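Chromosome partition protein Smc (Pyrococcus yayanosii, PDB 5XEI) probably acts in chromosome condensation and partitioning as a homodimeric SMC ATPase, the piece here comprising its head domain with the adjoining coiled coil and joint. Local coordinates at residues 172-183 with 350-361. Residues are numbered along the deposited sequence; the frame is centred on the assembly and turned at random.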
# COMPACT_ATOMS: atom_id res chain seq x y z
N TYR A 172 -9.43 1.73 -2.09
CA TYR A 172 -9.07 2.76 -1.12
C TYR A 172 -7.79 2.39 -0.39
O TYR A 172 -6.99 3.28 -0.05
CB TYR A 172 -10.22 2.97 -0.13
CG TYR A 172 -11.46 3.51 -0.78
CD1 TYR A 172 -12.39 2.65 -1.36
CD2 TYR A 172 -11.70 4.87 -0.84
CE1 TYR A 172 -13.54 3.14 -1.98
CE2 TYR A 172 -12.84 5.38 -1.45
CZ TYR A 172 -13.76 4.50 -2.02
OH TYR A 172 -14.89 4.98 -2.63
N ASP A 173 -7.57 1.10 -0.13
CA ASP A 173 -6.34 0.73 0.56
C ASP A 173 -5.10 0.93 -0.31
O ASP A 173 -4.03 1.29 0.21
CB ASP A 173 -6.44 -0.70 1.07
CG ASP A 173 -7.27 -0.80 2.35
OD1 ASP A 173 -6.78 -0.39 3.43
OD2 ASP A 173 -8.42 -1.27 2.27
N ALA A 174 -5.23 0.76 -1.63
CA ALA A 174 -4.13 1.10 -2.53
C ALA A 174 -3.82 2.59 -2.50
O ALA A 174 -2.65 2.98 -2.42
CB ALA A 174 -4.46 0.65 -3.95
N LYS A 175 -4.84 3.45 -2.57
CA LYS A 175 -4.59 4.88 -2.46
C LYS A 175 -3.96 5.22 -1.12
O LYS A 175 -2.88 5.82 -1.06
CB LYS A 175 -5.87 5.68 -2.67
CG LYS A 175 -6.33 5.73 -4.11
CD LYS A 175 -7.39 6.80 -4.31
CE LYS A 175 -7.66 7.00 -5.79
NZ LYS A 175 -8.63 8.10 -6.04
N LYS A 176 -4.61 4.82 -0.03
CA LYS A 176 -4.03 5.05 1.29
C LYS A 176 -2.55 4.67 1.35
O LYS A 176 -1.75 5.40 1.94
CB LYS A 176 -4.81 4.28 2.36
CG LYS A 176 -4.14 4.39 3.75
CD LYS A 176 -4.87 3.58 4.81
CE LYS A 176 -4.27 3.82 6.18
NZ LYS A 176 -5.01 3.09 7.23
N GLU A 177 -2.16 3.56 0.74
CA GLU A 177 -0.77 3.12 0.92
C GLU A 177 0.20 4.07 0.23
O GLU A 177 1.26 4.38 0.80
CB GLU A 177 -0.57 1.67 0.44
CG GLU A 177 -0.60 1.39 -1.08
CD GLU A 177 0.70 1.72 -1.87
OE1 GLU A 177 1.65 2.31 -1.32
OE2 GLU A 177 0.74 1.40 -3.08
N LYS A 178 -0.12 4.54 -0.98
CA LYS A 178 0.77 5.53 -1.60
C LYS A 178 0.73 6.85 -0.83
O LYS A 178 1.73 7.57 -0.78
CB LYS A 178 0.44 5.74 -3.08
CG LYS A 178 1.25 6.89 -3.72
CD LYS A 178 1.24 6.90 -5.27
CE LYS A 178 2.64 6.60 -5.87
NZ LYS A 178 2.73 6.77 -7.36
N ALA A 179 -0.40 7.18 -0.22
CA ALA A 179 -0.43 8.36 0.63
C ALA A 179 0.51 8.20 1.82
O ALA A 179 1.19 9.14 2.21
CB ALA A 179 -1.86 8.63 1.11
N LEU A 180 0.54 7.00 2.40
CA LEU A 180 1.44 6.79 3.53
C LEU A 180 2.89 6.71 3.08
O LEU A 180 3.79 7.06 3.84
CB LEU A 180 1.04 5.52 4.29
CG LEU A 180 -0.12 5.58 5.29
CD1 LEU A 180 -0.47 4.19 5.73
CD2 LEU A 180 0.21 6.39 6.50
N GLU A 181 3.14 6.27 1.85
CA GLU A 181 4.49 6.36 1.32
C GLU A 181 4.93 7.82 1.28
O GLU A 181 5.94 8.19 1.88
CB GLU A 181 4.56 5.70 -0.06
CG GLU A 181 5.52 6.34 -1.06
CD GLU A 181 7.00 6.07 -0.75
OE1 GLU A 181 7.30 5.14 0.03
OE2 GLU A 181 7.86 6.80 -1.32
N GLU A 182 4.12 8.68 0.66
CA GLU A 182 4.50 10.08 0.55
C GLU A 182 4.59 10.75 1.91
O GLU A 182 5.45 11.60 2.13
CB GLU A 182 3.51 10.80 -0.35
CG GLU A 182 3.58 10.23 -1.76
CD GLU A 182 2.39 10.62 -2.62
OE1 GLU A 182 2.38 10.23 -3.81
OE2 GLU A 182 1.48 11.30 -2.11
N LEU A 183 3.73 10.37 2.86
CA LEU A 183 3.85 10.95 4.19
C LEU A 183 5.19 10.59 4.81
O LEU A 183 5.85 11.43 5.43
CB LEU A 183 2.71 10.50 5.10
CG LEU A 183 2.88 10.85 6.58
CD1 LEU A 183 3.10 12.34 6.74
CD2 LEU A 183 1.74 10.36 7.48
N ILE A 350 -1.10 15.92 3.42
CA ILE A 350 -1.16 14.48 3.21
C ILE A 350 -2.00 13.84 4.31
O ILE A 350 -2.82 12.95 4.05
CB ILE A 350 0.25 13.89 3.17
CG1 ILE A 350 1.03 14.49 2.00
CG2 ILE A 350 0.18 12.37 3.09
CD1 ILE A 350 2.37 13.84 1.77
N ILE A 351 -1.82 14.31 5.55
CA ILE A 351 -2.53 13.73 6.67
C ILE A 351 -4.04 13.87 6.49
O ILE A 351 -4.80 12.91 6.69
CB ILE A 351 -2.05 14.35 7.99
CG1 ILE A 351 -0.67 13.79 8.35
CG2 ILE A 351 -3.05 14.07 9.09
CD1 ILE A 351 -0.05 14.41 9.59
N GLU A 352 -4.49 15.05 6.10
CA GLU A 352 -5.91 15.25 5.87
C GLU A 352 -6.43 14.29 4.81
O GLU A 352 -7.49 13.68 4.98
CB GLU A 352 -6.16 16.70 5.47
CG GLU A 352 -5.85 17.68 6.60
CD GLU A 352 -6.16 19.13 6.26
OE1 GLU A 352 -5.92 19.57 5.11
OE2 GLU A 352 -6.64 19.85 7.17
N PHE A 353 -5.67 14.11 3.73
CA PHE A 353 -6.05 13.19 2.67
C PHE A 353 -6.15 11.75 3.18
O PHE A 353 -7.12 11.04 2.90
CB PHE A 353 -5.02 13.30 1.54
CG PHE A 353 -5.30 12.43 0.35
CD1 PHE A 353 -6.17 12.84 -0.64
CD2 PHE A 353 -4.65 11.21 0.21
CE1 PHE A 353 -6.41 12.03 -1.75
CE2 PHE A 353 -4.89 10.40 -0.89
CZ PHE A 353 -5.77 10.81 -1.87
N ILE A 354 -5.15 11.30 3.95
CA ILE A 354 -5.20 9.95 4.51
C ILE A 354 -6.42 9.77 5.40
O ILE A 354 -6.99 8.68 5.48
CB ILE A 354 -3.90 9.65 5.28
CG1 ILE A 354 -2.69 9.84 4.38
CG2 ILE A 354 -3.90 8.23 5.77
CD1 ILE A 354 -1.43 9.21 4.95
N ASN A 355 -6.84 10.83 6.07
CA ASN A 355 -8.07 10.72 6.85
C ASN A 355 -9.30 10.69 5.96
O ASN A 355 -10.28 10.03 6.30
CB ASN A 355 -8.15 11.86 7.84
CG ASN A 355 -7.10 11.75 8.90
OD1 ASN A 355 -6.40 12.70 9.19
ND2 ASN A 355 -6.95 10.55 9.44
N GLU A 356 -9.27 11.37 4.82
CA GLU A 356 -10.38 11.26 3.88
C GLU A 356 -10.52 9.83 3.38
O GLU A 356 -11.64 9.32 3.25
CB GLU A 356 -10.18 12.22 2.72
CG GLU A 356 -10.72 13.59 3.03
CD GLU A 356 -12.19 13.53 3.44
OE1 GLU A 356 -12.55 14.14 4.48
OE2 GLU A 356 -12.99 12.86 2.73
N ILE A 357 -9.39 9.17 3.11
CA ILE A 357 -9.44 7.82 2.57
C ILE A 357 -10.09 6.87 3.57
O ILE A 357 -11.02 6.13 3.24
CB ILE A 357 -8.04 7.35 2.16
CG1 ILE A 357 -7.60 8.06 0.88
CG2 ILE A 357 -8.05 5.87 1.92
CD1 ILE A 357 -8.26 7.51 -0.36
N GLU A 358 -9.60 6.87 4.82
CA GLU A 358 -10.12 5.93 5.80
C GLU A 358 -11.63 6.08 5.95
O GLU A 358 -12.36 5.08 6.01
CB GLU A 358 -9.45 6.10 7.15
CG GLU A 358 -7.96 5.95 7.12
CD GLU A 358 -7.29 6.56 8.35
OE1 GLU A 358 -7.91 7.45 8.99
OE2 GLU A 358 -6.13 6.16 8.66
N LYS A 359 -12.11 7.32 5.98
CA LYS A 359 -13.53 7.53 6.16
C LYS A 359 -14.33 7.16 4.92
O LYS A 359 -15.41 6.58 5.04
CB LYS A 359 -13.78 8.98 6.59
CG LYS A 359 -12.90 9.40 7.76
CD LYS A 359 -13.06 8.43 8.97
CE LYS A 359 -12.46 9.02 10.27
NZ LYS A 359 -11.15 9.74 10.01
N GLU A 360 -13.81 7.43 3.72
CA GLU A 360 -14.44 6.86 2.53
C GLU A 360 -14.48 5.34 2.61
O GLU A 360 -15.55 4.73 2.45
CB GLU A 360 -13.69 7.30 1.29
CG GLU A 360 -13.81 8.76 0.98
CD GLU A 360 -12.95 9.15 -0.20
OE1 GLU A 360 -13.29 8.80 -1.36
OE2 GLU A 360 -11.90 9.77 0.03
N LYS A 361 -13.32 4.72 2.85
CA LYS A 361 -13.24 3.27 3.01
C LYS A 361 -14.31 2.74 3.96
O LYS A 361 -15.07 1.83 3.62
CB LYS A 361 -11.84 2.91 3.51
CG LYS A 361 -11.61 1.46 3.89
CD LYS A 361 -10.25 1.35 4.60
CE LYS A 361 -9.82 -0.11 4.83
NZ LYS A 361 -8.49 -0.22 5.53
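The antiparallel coiled coil that rises from the SMC head is built here from helices 170-246 and 321-383, whose segments 172-183 and 350-361 run at 164° with axes 9.5 Å apart at closest approach. Its core is largely aliphatic. Ile354 acts as a knob in a hole formed by Lys176, Ala179, Leu180 and Leu183: its CG1 lies against Ala179 CB, while its CD1 reaches Leu180 CD2 at 3.6 Å, the two side chains crossing at about a right angle. Ala179 CB also meets the edge of the Phe353 ring, in its plane, 3.9 Å from CD2. Toward the head, Ile357 spreads its two branches, CG2 packing 3.6 Å from Lys176 CB and CD1 against Lys175 CB. The backbone N of Lys361 lies over one face of the Tyr172 ring, displaced toward its rim; Tyr172 also touches Val364, and Glu360 OE1 comes up at the ring edge. Two charged pairs line one side of this core. Lys176 NZ forms a long salt bridge with Glu358 OE2, 3.6 Å away. Lys361, also in a cation-pi contact with Phe400, leaves its helix with CG anti to the backbone N (chi1 173°) and stays extended, bringing NZ to the syn lone pair of Asp173 OD1 at 2.7 Å.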